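Local coordinates for MW1564 protein (Staphylococcus aureus, PDB 3NTV) that probably transfers a methyl group from S-adenosylmethionine to a hydroxyl oxygen of its substrate, as a putative caffeoyl-CoA O-methyltransferase with a Rossmann fold, at residues A[39-44]-A[55-60]; A[87-92]-A[145-150]; A[80-85]-A[112-117]; A[106-111]-A[126-131]. All coordinates share one frame; numbering follows the deposited sequence. Where two conformers were deposited one is given.

Interaction 1: residues A[39-44]-A[55-60]; sequences SIEVLR and VDRLTL. With SO4 (sulfate ion), chain C.
One carboxylate oxygen, Glu41 OE2, lies between two arginines and joins them in a salt-bridge network that ties the approach to helix 43-49 to the start of helix 57-70, two helical elements packed beside the Rossmann-fold core. Arg44 holds it firmly: NE reaches OE2 at 2.8 Å on the syn side, in the guanidinium plane but 25° out of the carboxylate plane. Arg57 is looser, its NH1 standing 3.5 Å from Glu41 OE2, and a water bridges the same two atoms. The carboxylate and the Arg57 guanidinium are turned 42° apart. With its chain bent at chi2 (66°), Arg57 lays CD and NH1 against the Glu41 carboxylate, while NE salt-bridges Asp61 on the next helical turn. The other carboxylate oxygen, Glu41 OE1, is taken by the hydroxyl of Tyr84, which also meets Arg44 NH2. Beyond its bond to Glu41, the Arg44 guanidinium grips the backbone before helix 57-70, with Arg57 CB over one face. A second water links Arg44 NH1 to Asp56 OD1. Val55 N donates to a sulfate ion, and on its carbonyl side Val55 O receives Arg44 NH2 at 2.9 Å, in the carbonyl plane, with a weak second bond from NH1.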
loop_
_atom_site.group_PDB
_atom_site.type_symbol
_atom_site.label_atom_id
_atom_site.label_comp_id
_atom_site.label_asym_id
_atom_site.label_seq_id
_atom_site.Cartn_x
_atom_site.Cartn_y
_atom_site.Cartn_z
ATOM N N SER A 39 -4.650 2.102 -21.988
ATOM C CA SER A 39 -5.447 1.541 -23.092
ATOM C C SER A 39 -6.079 0.180 -22.740
ATOM O O SER A 39 -7.183 -0.116 -23.199
ATOM C CB SER A 39 -4.600 1.410 -24.357
ATOM O OG SER A 39 -3.345 0.803 -24.093
ATOM N N ILE A 40 -5.396 -0.615 -21.899
ATOM C CA ILE A 40 -5.860 -1.942 -21.474
ATOM C C ILE A 40 -7.020 -1.953 -20.458
ATOM O O ILE A 40 -7.659 -2.992 -20.277
ATOM C CB ILE A 40 -4.719 -2.942 -21.140
ATOM C CG1 ILE A 40 -3.726 -2.398 -20.076
ATOM C CG2 ILE A 40 -4.027 -3.457 -22.423
ATOM C CD1 ILE A 40 -2.374 -1.784 -20.585
ATOM N N GLU A 41 -7.323 -0.798 -19.841
ATOM C CA GLU A 41 -8.427 -0.675 -18.877
ATOM C C GLU A 41 -9.781 -1.102 -19.459
ATOM O O GLU A 41 -10.635 -1.602 -18.729
ATOM C CB GLU A 41 -8.474 0.738 -18.265
ATOM C CG GLU A 41 -9.223 0.832 -16.937
ATOM C CD GLU A 41 -8.821 -0.130 -15.829
ATOM O OE1 GLU A 41 -7.635 -0.534 -15.767
ATOM O OE2 GLU A 41 -9.696 -0.455 -14.997
ATOM N N VAL A 42 -9.935 -0.991 -20.796
ATOM C CA VAL A 42 -11.127 -1.405 -21.543
ATOM C C VAL A 42 -11.465 -2.897 -21.294
ATOM O O VAL A 42 -12.638 -3.265 -21.345
ATOM C CB VAL A 42 -10.970 -1.063 -23.054
ATOM C CG1 VAL A 42 -12.238 -1.389 -23.840
ATOM C CG2 VAL A 42 -10.597 0.406 -23.244
ATOM N N LEU A 43 -10.451 -3.736 -20.963
ATOM C CA LEU A 43 -10.654 -5.162 -20.682
ATOM C C LEU A 43 -11.387 -5.469 -19.368
ATOM O O LEU A 43 -11.892 -6.582 -19.215
ATOM C CB LEU A 43 -9.345 -5.952 -20.765
ATOM C CG LEU A 43 -8.720 -6.046 -22.155
ATOM C CD1 LEU A 43 -7.266 -6.352 -22.048
ATOM C CD2 LEU A 43 -9.429 -7.100 -23.025
ATOM N N ARG A 44 -11.440 -4.499 -18.425
ATOM C CA ARG A 44 -12.165 -4.660 -17.148
ATOM C C ARG A 44 -13.646 -4.967 -17.450
ATOM O O ARG A 44 -14.246 -5.835 -16.816
ATOM C CB ARG A 44 -12.029 -3.387 -16.277
ATOM C CG ARG A 44 -12.631 -3.545 -14.877
ATOM C CD ARG A 44 -12.134 -2.499 -13.885
ATOM N NE ARG A 44 -10.707 -2.650 -13.569
ATOM C CZ ARG A 44 -10.211 -3.501 -12.675
ATOM N NH1 ARG A 44 -11.018 -4.314 -12.001
ATOM N NH2 ARG A 44 -8.906 -3.552 -12.452
ATOM N N VAL A 55 -7.749 -8.626 -11.339
ATOM C CA VAL A 55 -7.212 -7.933 -10.164
ATOM C C VAL A 55 -8.008 -6.625 -9.947
ATOM O O VAL A 55 -8.324 -5.942 -10.923
ATOM C CB VAL A 55 -5.691 -7.664 -10.367
ATOM C CG1 VAL A 55 -5.087 -6.897 -9.191
ATOM C CG2 VAL A 55 -4.937 -8.977 -10.597
ATOM N N ASP A 56 -8.306 -6.270 -8.686
ATOM C CA ASP A 56 -9.034 -5.035 -8.428
ATOM C C ASP A 56 -8.207 -3.798 -8.747
ATOM O O ASP A 56 -6.976 -3.809 -8.634
ATOM C CB ASP A 56 -9.595 -4.995 -7.019
ATOM C CG ASP A 56 -10.701 -6.014 -6.821
ATOM O OD1 ASP A 56 -11.767 -5.861 -7.455
ATOM O OD2 ASP A 56 -10.470 -7.002 -6.110
ATOM N N ARG A 57 -8.886 -2.738 -9.192
ATOM C CA ARG A 57 -8.232 -1.511 -9.602
ATOM C C ARG A 57 -7.293 -0.880 -8.570
ATOM O O ARG A 57 -6.165 -0.529 -8.916
ATOM C CB ARG A 57 -9.259 -0.479 -10.098
ATOM C CG ARG A 57 -8.614 0.815 -10.603
ATOM C CD ARG A 57 -7.781 0.589 -11.874
ATOM N NE ARG A 57 -7.053 1.794 -12.271
ATOM C CZ ARG A 57 -7.533 2.736 -13.072
ATOM N NH1 ARG A 57 -8.760 2.632 -13.571
ATOM N NH2 ARG A 57 -6.803 3.802 -13.359
ATOM N N LEU A 58 -7.762 -0.685 -7.329
ATOM C CA LEU A 58 -6.898 -0.020 -6.347
ATOM C C LEU A 58 -5.710 -0.891 -5.969
ATOM O O LEU A 58 -4.606 -0.380 -5.778
ATOM C CB LEU A 58 -7.695 0.448 -5.111
ATOM C CG LEU A 58 -8.794 1.492 -5.424
ATOM C CD1 LEU A 58 -9.530 1.895 -4.157
ATOM C CD2 LEU A 58 -8.223 2.742 -6.106
ATOM N N THR A 59 -5.926 -2.208 -5.921
ATOM C CA THR A 59 -4.825 -3.168 -5.644
ATOM C C THR A 59 -3.794 -3.080 -6.780
ATOM O O THR A 59 -2.590 -2.988 -6.532
ATOM C CB THR A 59 -5.405 -4.597 -5.602
ATOM O OG1 THR A 59 -6.180 -4.707 -4.390
ATOM C CG2 THR A 59 -4.312 -5.669 -5.622
ATOM N N LEU A 60 -4.265 -3.122 -8.025
ATOM C CA LEU A 60 -3.370 -3.028 -9.177
ATOM C C LEU A 60 -2.582 -1.738 -9.147
ATOM O O LEU A 60 -1.380 -1.763 -9.354
ATOM C CB LEU A 60 -4.171 -3.121 -10.484
ATOM C CG LEU A 60 -3.334 -2.892 -11.723
ATOM C CD1 LEU A 60 -2.668 -4.184 -12.169
ATOM C CD2 LEU A 60 -4.153 -2.217 -12.793
HETATM S S SO4 C . -5.584 -10.771 -14.575
HETATM O O1 SO4 C . -4.125 -10.547 -14.719
HETATM O O2 SO4 C . -6.146 -10.892 -15.911
HETATM O O3 SO4 C . -5.799 -12.034 -13.822
HETATM O O4 SO4 C . -6.130 -9.666 -13.765
HETATM O O HOH W 1 -11.192 0.863 -12.849
HETATM O O HOH W 2 -11.580 -6.489 -10.218
#

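Interaction 2: residues A[87-92]-A[145-150]; sequences MQFASI and MIFIDA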
loop_
_atom_site.group_PDB
_atom_site.type_symbol
_atom_site.label_atom_id
_atom_site.label_comp_id
_atom_site.label_asym_id
_atom_site.label_seq_id
_atom_site.Cartn_x
_atom_site.Cartn_y
_atom_site.Cartn_z
HETATM N N MSE A 87 -0.156 -7.199 -18.615
HETATM C CA MSE A 87 -0.042 -6.054 -19.524
HETATM C C MSE A 87 0.014 -4.732 -18.774
HETATM O O MSE A 87 0.786 -3.859 -19.147
HETATM C CB MSE A 87 -1.169 -6.054 -20.542
HETATM C CG MSE A 87 -1.101 -7.264 -21.460
HETATM SE SE MSE A 87 -2.488 -7.223 -22.827
HETATM C CE MSE A 87 -3.981 -7.409 -21.696
ATOM N N GLN A 88 -0.737 -4.609 -17.655
ATOM C CA GLN A 88 -0.685 -3.391 -16.853
ATOM C C GLN A 88 0.727 -3.179 -16.301
ATOM O O GLN A 88 1.244 -2.074 -16.357
ATOM C CB GLN A 88 -1.740 -3.429 -15.729
ATOM C CG GLN A 88 -3.165 -3.209 -16.245
ATOM C CD GLN A 88 -3.499 -1.752 -16.498
ATOM O OE1 GLN A 88 -2.631 -0.897 -16.559
ATOM N NE2 GLN A 88 -4.780 -1.432 -16.630
ATOM N N PHE A 89 1.381 -4.255 -15.841
ATOM C CA PHE A 89 2.751 -4.127 -15.327
ATOM C C PHE A 89 3.729 -3.812 -16.465
ATOM O O PHE A 89 4.587 -2.945 -16.304
ATOM C CB PHE A 89 3.197 -5.411 -14.606
ATOM C CG PHE A 89 2.336 -5.858 -13.436
ATOM C CD1 PHE A 89 1.627 -4.935 -12.678
ATOM C CD2 PHE A 89 2.279 -7.196 -13.067
ATOM C CE1 PHE A 89 0.866 -5.345 -11.573
ATOM C CE2 PHE A 89 1.506 -7.602 -11.976
ATOM C CZ PHE A 89 0.804 -6.671 -11.245
ATOM N N ALA A 90 3.609 -4.522 -17.604
ATOM C CA ALA A 90 4.501 -4.299 -18.746
ATOM C C ALA A 90 4.339 -2.885 -19.316
ATOM O O ALA A 90 5.309 -2.325 -19.830
ATOM C CB ALA A 90 4.226 -5.328 -19.832
ATOM N N SER A 91 3.126 -2.287 -19.164
ATOM C CA SER A 91 2.863 -0.936 -19.674
ATOM C C SER A 91 3.653 0.152 -18.976
ATOM O O SER A 91 3.761 1.269 -19.501
ATOM C CB SER A 91 1.367 -0.626 -19.669
ATOM O OG SER A 91 0.932 -0.310 -18.354
ATOM N N ILE A 92 4.176 -0.134 -17.761
ATOM C CA ILE A 92 4.923 0.864 -17.001
ATOM C C ILE A 92 6.248 1.293 -17.663
ATOM O O ILE A 92 6.610 2.487 -17.652
ATOM C CB ILE A 92 5.129 0.388 -15.538
ATOM C CG1 ILE A 92 3.790 0.152 -14.841
ATOM C CG2 ILE A 92 6.044 1.365 -14.741
ATOM C CD1 ILE A 92 3.945 -0.704 -13.513
HETATM N N MSE A 145 9.970 -9.416 -8.315
HETATM C CA MSE A 145 8.633 -9.508 -7.703
HETATM C C MSE A 145 7.967 -10.819 -8.144
HETATM O O MSE A 145 8.094 -11.232 -9.303
HETATM C CB MSE A 145 7.761 -8.293 -8.161
HETATM C CG MSE A 145 6.299 -8.362 -7.716
HETATM SE SE MSE A 145 5.306 -6.879 -8.513
HETATM C CE MSE A 145 5.763 -5.512 -7.224
ATOM N N ILE A 146 7.269 -11.457 -7.191
ATOM C CA ILE A 146 6.445 -12.633 -7.423
ATOM C C ILE A 146 5.020 -12.211 -7.027
ATOM O O ILE A 146 4.818 -11.635 -5.947
ATOM C CB ILE A 146 6.953 -13.882 -6.655
ATOM C CG1 ILE A 146 8.360 -14.299 -7.183
ATOM C CG2 ILE A 146 5.940 -15.046 -6.824
ATOM C CD1 ILE A 146 9.061 -15.440 -6.434
ATOM N N PHE A 147 4.042 -12.518 -7.880
ATOM C CA PHE A 147 2.634 -12.172 -7.610
ATOM C C PHE A 147 1.798 -13.431 -7.520
ATOM O O PHE A 147 1.718 -14.193 -8.481
ATOM C CB PHE A 147 2.137 -11.209 -8.695
ATOM C CG PHE A 147 0.744 -10.628 -8.540
ATOM C CD1 PHE A 147 0.218 -10.360 -7.278
ATOM C CD2 PHE A 147 0.011 -10.244 -9.655
ATOM C CE1 PHE A 147 -1.049 -9.776 -7.131
ATOM C CE2 PHE A 147 -1.249 -9.641 -9.509
ATOM C CZ PHE A 147 -1.766 -9.408 -8.245
ATOM N N ILE A 148 1.245 -13.699 -6.333
ATOM C CA ILE A 148 0.459 -14.918 -6.052
ATOM C C ILE A 148 -0.930 -14.575 -5.492
ATOM O O ILE A 148 -1.110 -13.519 -4.898
ATOM C CB ILE A 148 1.264 -15.755 -4.995
ATOM C CG1 ILE A 148 2.584 -16.281 -5.569
ATOM C CG2 ILE A 148 0.461 -16.934 -4.412
ATOM C CD1 ILE A 148 3.606 -16.693 -4.375
ATOM N N ASP A 149 -1.899 -15.485 -5.662
ATOM C CA ASP A 149 -3.225 -15.384 -5.059
ATOM C C ASP A 149 -3.243 -16.435 -3.939
ATOM O O ASP A 149 -3.009 -17.616 -4.211
ATOM C CB ASP A 149 -4.306 -15.639 -6.103
ATOM C CG ASP A 149 -5.756 -15.561 -5.643
ATOM O OD1 ASP A 149 -6.066 -16.083 -4.547
ATOM O OD2 ASP A 149 -6.593 -15.046 -6.411
ATOM N N ALA A 150 -3.482 -16.015 -2.674
ATOM C CA ALA A 150 -3.450 -16.950 -1.530
ATOM C C ALA A 150 -4.431 -18.116 -1.652
ATOM O O ALA A 150 -4.212 -19.164 -1.050
ATOM C CB ALA A 150 -3.741 -16.208 -0.242
#
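Phe89 of helix 84-90 meets Phe147 of strand 143-149 through ring carbons alone, with Phe89 CE2 3.8 Å from Phe147 CD2. That CD2 atom comes in at the edge of the Phe89 ring, close to its plane, and also lies near Phe89 CZ. The ring planes stand 63° apart with centroids separated by 5.8 Å, an oblique pair. Met145, a selenomethionine two residues earlier on the strand, adds a distant Met-aromatic contact: its SE sits above the face of Phe89, 5.4 Å from the ring centroid and 16° off the normal. Met145 and Phe147 thus reach the same helix residue from one side of the strand.

Phe147, with CG anti to its backbone N (chi1 -175°), directs its ring to the edge of Phe89. Further out, Glu77 of strand 74-78 touches both rings. Ile63 and Ile67 of helix 57-70 and Ile75 of strand 74-78 pack on Phe89, and Ile173 of strand 170-175 packs on Phe147. Backbone bonds from Met145 and Phe147 to strand 74-78 fix the strand in the sheet. This is the buried, largely hydrophobic interface between a helix and the central parallel strands of a Rossmann-fold methyltransferase.

Interaction 3: residues A[80-85]-A[112-117]; sequences TAIGYS and KQNLAT. With SO4 (sulfate ion), chain C.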
loop_
_atom_site.group_PDB
_atom_site.type_symbol
_atom_site.label_atom_id
_atom_site.label_comp_id
_atom_site.label_asym_id
_atom_site.label_seq_id
_atom_site.Cartn_x
_atom_site.Cartn_y
_atom_site.Cartn_z
ATOM N N THR A 80 -3.445 -16.127 -14.189
ATOM C CA THR A 80 -4.054 -15.017 -14.886
ATOM C C THR A 80 -5.416 -15.400 -15.422
ATOM O O THR A 80 -5.677 -16.568 -15.727
ATOM C CB THR A 80 -3.158 -14.451 -15.990
ATOM O OG1 THR A 80 -3.726 -13.202 -16.372
ATOM C CG2 THR A 80 -3.005 -15.387 -17.208
ATOM N N ALA A 81 -6.281 -14.411 -15.519
ATOM C CA ALA A 81 -7.578 -14.617 -16.098
ATOM C C ALA A 81 -7.491 -14.252 -17.589
ATOM O O ALA A 81 -7.761 -15.104 -18.437
ATOM C CB ALA A 81 -8.589 -13.764 -15.388
ATOM N N ILE A 82 -7.069 -13.018 -17.919
ATOM C CA ILE A 82 -6.996 -12.582 -19.317
ATOM C C ILE A 82 -5.685 -11.848 -19.688
ATOM O O ILE A 82 -5.636 -11.226 -20.747
ATOM C CB ILE A 82 -8.241 -11.706 -19.671
ATOM C CG1 ILE A 82 -8.285 -10.382 -18.845
ATOM C CG2 ILE A 82 -9.544 -12.508 -19.604
ATOM C CD1 ILE A 82 -9.425 -9.357 -19.197
ATOM N N GLY A 83 -4.678 -11.891 -18.816
ATOM C CA GLY A 83 -3.413 -11.185 -19.045
ATOM C C GLY A 83 -3.482 -9.718 -18.656
ATOM O O GLY A 83 -2.572 -8.943 -18.952
ATOM N N TYR A 84 -4.565 -9.317 -17.970
ATOM C CA TYR A 84 -4.763 -7.922 -17.590
ATOM C C TYR A 84 -3.644 -7.397 -16.684
ATOM O O TYR A 84 -3.035 -6.369 -16.995
ATOM C CB TYR A 84 -6.163 -7.757 -16.973
ATOM C CG TYR A 84 -6.405 -6.423 -16.319
ATOM C CD1 TYR A 84 -6.850 -5.333 -17.056
ATOM C CD2 TYR A 84 -6.244 -6.263 -14.945
ATOM C CE1 TYR A 84 -7.098 -4.102 -16.445
ATOM C CE2 TYR A 84 -6.485 -5.043 -14.325
ATOM C CZ TYR A 84 -6.912 -3.962 -15.079
ATOM O OH TYR A 84 -7.179 -2.774 -14.447
ATOM N N SER A 85 -3.331 -8.107 -15.584
ATOM C CA SER A 85 -2.274 -7.586 -14.719
ATOM C C SER A 85 -0.920 -7.588 -15.403
ATOM O O SER A 85 -0.171 -6.624 -15.221
ATOM C CB SER A 85 -2.210 -8.325 -13.385
ATOM O OG SER A 85 -1.927 -9.688 -13.636
ATOM N N LYS A 112 -3.291 -14.940 -24.475
ATOM C CA LYS A 112 -2.542 -14.965 -25.731
ATOM C C LYS A 112 -3.099 -13.945 -26.729
ATOM O O LYS A 112 -2.333 -13.167 -27.295
ATOM C CB LYS A 112 -2.551 -16.380 -26.337
ATOM C CG LYS A 112 -1.190 -16.834 -26.816
ATOM C CD LYS A 112 -0.610 -17.962 -25.979
ATOM C CE LYS A 112 0.649 -18.492 -26.619
ATOM N NZ LYS A 112 1.865 -17.746 -26.186
ATOM N N GLN A 113 -4.442 -13.935 -26.920
ATOM C CA GLN A 113 -5.073 -12.993 -27.849
ATOM C C GLN A 113 -4.842 -11.547 -27.414
ATOM O O GLN A 113 -4.518 -10.703 -28.248
ATOM C CB GLN A 113 -6.571 -13.281 -28.035
ATOM C CG GLN A 113 -7.220 -12.458 -29.174
ATOM C CD GLN A 113 -6.454 -12.473 -30.488
ATOM O OE1 GLN A 113 -5.749 -11.512 -30.845
ATOM N NE2 GLN A 113 -6.575 -13.562 -31.240
ATOM N N ASN A 114 -4.981 -11.268 -26.109
ATOM C CA ASN A 114 -4.757 -9.915 -25.586
ATOM C C ASN A 114 -3.322 -9.420 -25.800
ATOM O O ASN A 114 -3.130 -8.276 -26.221
ATOM C CB ASN A 114 -5.191 -9.832 -24.128
ATOM C CG ASN A 114 -6.693 -9.744 -23.987
ATOM O OD1 ASN A 114 -7.403 -9.277 -24.895
ATOM N ND2 ASN A 114 -7.212 -10.167 -22.834
ATOM N N LEU A 115 -2.312 -10.292 -25.555
ATOM C CA LEU A 115 -0.915 -9.906 -25.757
ATOM C C LEU A 115 -0.666 -9.539 -27.224
ATOM O O LEU A 115 0.054 -8.578 -27.496
ATOM C CB LEU A 115 0.046 -11.019 -25.321
ATOM C CG LEU A 115 0.086 -11.388 -23.827
ATOM C CD1 LEU A 115 1.139 -12.452 -23.606
ATOM C CD2 LEU A 115 0.398 -10.190 -22.961
ATOM N N ALA A 116 -1.298 -10.288 -28.164
ATOM C CA ALA A 116 -1.165 -10.015 -29.600
ATOM C C ALA A 116 -1.852 -8.691 -29.943
ATOM O O ALA A 116 -1.219 -7.832 -30.560
ATOM C CB ALA A 116 -1.777 -11.153 -30.419
ATOM N N THR A 117 -3.118 -8.516 -29.504
ATOM C CA THR A 117 -3.941 -7.324 -29.771
ATOM C C THR A 117 -3.279 -6.038 -29.284
ATOM O O THR A 117 -3.221 -5.050 -30.026
ATOM C CB THR A 117 -5.352 -7.521 -29.189
ATOM O OG1 THR A 117 -5.950 -8.670 -29.780
ATOM C CG2 THR A 117 -6.254 -6.303 -29.365
HETATM S S SO4 C . -5.584 -10.771 -14.575
HETATM O O1 SO4 C . -4.125 -10.547 -14.719
HETATM O O2 SO4 C . -6.146 -10.892 -15.911
HETATM O O3 SO4 C . -5.799 -12.034 -13.822
HETATM O O4 SO4 C . -6.130 -9.666 -13.765
#
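The backbone of 80-85 passes from a loop into helix 84-90, with Gly83 at the N-cap in a positive-phi conformation (82°), and helix 105-117 lies against this loop through its residues 112-117. This is the glycine-containing loop after the first strand of a Rossmann-fold methyltransferase, which in relatives helps bind S-adenosylmethionine; here it cradles a sulfate ion, probably from the crystallisation liquor. Backbone N atoms of Ala81, Ile82, Tyr84 and Ser85 donate to the ion, Ser85 N most closely at 2.7 Å from SO4 O1. Ile82 N and Tyr84 N share SO4 O2; with the N-terminus of helix 84-90 at the ion, the site probably favours an anion. Ser85 OG lies 2.6 Å from SO4 O1 and also meets Glu77. Within the loop, Thr80 OG1 accepts from Gly83 N in an ST motif.

Across the contact, Asn114 carries the polar grip. Its CG is anti to the carbonyl carbon (chi1 -77°), which takes the amide toward the loop, and Ile82 CB lies 3.7 Å from ND2. Leu43 and Phe46 of helix 43-49 pack on Ile82. Asn114 ND2 donates to a lone pair of Ile82 O at 2.8 Å, almost straight at 176° and within both the amide and carbonyl planes.

Interaction 4: residues A[106-111]-A[126-131]; sequences TMIQYA and IIEGNA
Helix 105-117 and strand 124-128 are the last two elements of a beta-alpha-beta unit that begins with strand 97-102, and here the helix packs on the outermost strand at this end of the chain's sheet. The short axes of 106-111 and 126-128 run nearly antiparallel, at 157°, and approach to 10.0 Å. Ile108 is the main helix residue in the contact, and both its branches lie against Glu128. CG2 rests 3.6 Å from Glu128 CD, while CD1 sits 3.8 Å from both Glu128 CB and CG. Glu128 is extended beyond CG (chi2 176°), so the methylenes as well as the carboxylate carbon run across the isoleucine, the two side chains crossing at a slant. One helical turn on, Ala111 CB touches Ile126 CD1 at 3.7 Å. Ile126 also packs on Lys112 and Leu115 farther along the helix, and Ile108 CG1 lies farther from Ile126 CG2, at 4.5 Å. On the other face of the strand, Ile127 packs on Val138 of helix 135-138.

No hydrogen bond joins the two segments. Cohesion is by van der Waals contact, apolar at Ala111 and Ile126, and of methyl against methylene and carboxylate at Ile108 and Glu128.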
loop_
_atom_site.group_PDB
_atom_site.type_symbol
_atom_site.label_atom_id
_atom_site.label_comp_id
_atom_site.label_asym_id
_atom_site.label_seq_id
_atom_site.Cartn_x
_atom_site.Cartn_y
_atom_site.Cartn_z
ATOM N N THR A 106 -8.771 -21.940 -21.388
ATOM C CA THR A 106 -9.594 -20.774 -21.782
ATOM C C THR A 106 -8.858 -19.468 -21.432
ATOM O O THR A 106 -8.793 -18.563 -22.266
ATOM C CB THR A 106 -11.010 -20.835 -21.168
ATOM O OG1 THR A 106 -11.637 -22.057 -21.561
ATOM C CG2 THR A 106 -11.889 -19.655 -21.589
HETATM N N MSE A 107 -8.305 -19.394 -20.213
HETATM C CA MSE A 107 -7.530 -18.244 -19.711
HETATM C C MSE A 107 -6.269 -18.047 -20.565
HETATM O O MSE A 107 -5.986 -16.912 -20.955
HETATM C CB MSE A 107 -7.179 -18.423 -18.228
HETATM C CG MSE A 107 -8.417 -18.563 -17.329
HETATM SE SE MSE A 107 -9.738 -17.152 -17.584
HETATM C CE MSE A 107 -11.321 -18.077 -16.864
ATOM N N ILE A 108 -5.551 -19.152 -20.905
ATOM C CA ILE A 108 -4.362 -19.093 -21.782
ATOM C C ILE A 108 -4.727 -18.432 -23.123
ATOM O O ILE A 108 -4.045 -17.499 -23.535
ATOM C CB ILE A 108 -3.702 -20.481 -21.986
ATOM C CG1 ILE A 108 -3.001 -20.975 -20.701
ATOM C CG2 ILE A 108 -2.722 -20.469 -23.176
ATOM C CD1 ILE A 108 -2.851 -22.528 -20.618
ATOM N N GLN A 109 -5.834 -18.892 -23.766
ATOM C CA GLN A 109 -6.314 -18.377 -25.046
ATOM C C GLN A 109 -6.636 -16.876 -24.990
ATOM O O GLN A 109 -6.180 -16.133 -25.864
ATOM C CB GLN A 109 -7.523 -19.188 -25.555
ATOM C CG GLN A 109 -7.156 -20.548 -26.138
ATOM C CD GLN A 109 -8.323 -21.214 -26.841
ATOM O OE1 GLN A 109 -9.452 -21.281 -26.328
ATOM N NE2 GLN A 109 -8.062 -21.751 -28.029
ATOM N N TYR A 110 -7.381 -16.435 -23.952
ATOM C CA TYR A 110 -7.748 -15.024 -23.713
ATOM C C TYR A 110 -6.468 -14.191 -23.548
ATOM O O TYR A 110 -6.336 -13.128 -24.169
ATOM C CB TYR A 110 -8.557 -14.879 -22.410
ATOM C CG TYR A 110 -9.994 -15.364 -22.420
ATOM C CD1 TYR A 110 -10.690 -15.539 -23.616
ATOM C CD2 TYR A 110 -10.690 -15.558 -21.229
ATOM C CE1 TYR A 110 -12.027 -15.949 -23.624
ATOM C CE2 TYR A 110 -12.033 -15.938 -21.224
ATOM C CZ TYR A 110 -12.696 -16.135 -22.423
ATOM O OH TYR A 110 -14.014 -16.524 -22.411
ATOM N N ALA A 111 -5.545 -14.662 -22.671
ATOM C CA ALA A 111 -4.286 -13.953 -22.425
ATOM C C ALA A 111 -3.454 -13.824 -23.714
ATOM O O ALA A 111 -3.010 -12.715 -24.027
ATOM C CB ALA A 111 -3.495 -14.632 -21.319
ATOM N N ILE A 126 3.872 -16.350 -21.507
ATOM C CA ILE A 126 2.859 -17.194 -20.873
ATOM C C ILE A 126 3.437 -18.588 -20.807
ATOM O O ILE A 126 3.801 -19.153 -21.843
ATOM C CB ILE A 126 1.500 -17.180 -21.644
ATOM C CG1 ILE A 126 0.904 -15.763 -21.686
ATOM C CG2 ILE A 126 0.489 -18.207 -21.012
ATOM C CD1 ILE A 126 -0.220 -15.590 -22.697
ATOM N N ILE A 127 3.507 -19.149 -19.597
ATOM C CA ILE A 127 4.002 -20.503 -19.385
ATOM C C ILE A 127 2.736 -21.342 -19.168
ATOM O O ILE A 127 2.004 -21.129 -18.206
ATOM C CB ILE A 127 5.002 -20.575 -18.184
ATOM C CG1 ILE A 127 6.216 -19.635 -18.379
ATOM C CG2 ILE A 127 5.459 -22.037 -17.912
ATOM C CD1 ILE A 127 7.168 -19.965 -19.580
ATOM N N GLU A 128 2.474 -22.287 -20.058
ATOM C CA GLU A 128 1.254 -23.087 -19.974
ATOM C C GLU A 128 1.428 -24.354 -19.159
ATOM O O GLU A 128 2.279 -25.178 -19.471
ATOM C CB GLU A 128 0.791 -23.444 -21.386
ATOM C CG GLU A 128 0.538 -22.218 -22.245
ATOM C CD GLU A 128 0.179 -22.552 -23.674
ATOM O OE1 GLU A 128 -0.567 -23.534 -23.893
ATOM O OE2 GLU A 128 0.588 -21.783 -24.570
ATOM N N GLY A 129 0.633 -24.497 -18.118
ATOM C CA GLY A 129 0.703 -25.690 -17.294
ATOM C C GLY A 129 0.447 -25.443 -15.830
ATOM O O GLY A 129 0.244 -24.304 -15.390
ATOM N N ASN A 130 0.461 -26.532 -15.068
ATOM C CA ASN A 130 0.236 -26.499 -13.639
ATOM C C ASN A 130 1.463 -25.900 -12.924
ATOM O O ASN A 130 2.591 -26.330 -13.166
ATOM C CB ASN A 130 -0.033 -27.913 -13.166
ATOM C CG ASN A 130 -0.516 -27.951 -11.767
ATOM O OD1 ASN A 130 0.199 -27.593 -10.833
ATOM N ND2 ASN A 130 -1.746 -28.358 -11.602
ATOM N N ALA A 131 1.238 -24.891 -12.063
ATOM C CA ALA A 131 2.324 -24.196 -11.373
ATOM C C ALA A 131 3.141 -25.049 -10.421
ATOM O O ALA A 131 4.233 -24.651 -10.030
ATOM C CB ALA A 131 1.816 -22.931 -10.689
#

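Interaction 2 is the deepest of the four, an aromatic and selenium contact between buried residues near the centre of the chain. Interactions 1, 3 and 4 are only partly buried and differ in chemistry: charge and water in interaction 1, a single side-chain amide hydrogen bond beside an anion site in interaction 3, mostly aliphatic packing in interaction 4. Helix 84-90 serves interactions 2 and 3, helix 105-117 serves 3 and 4, and the strands of 2 and 4 belong to one sheet. Interactions 1 and 3 share the sulfate and meet at the Tyr84 hydroxyl, whereas interactions 1 and 4 stay apart, their nearest atoms about 7 Å from each other.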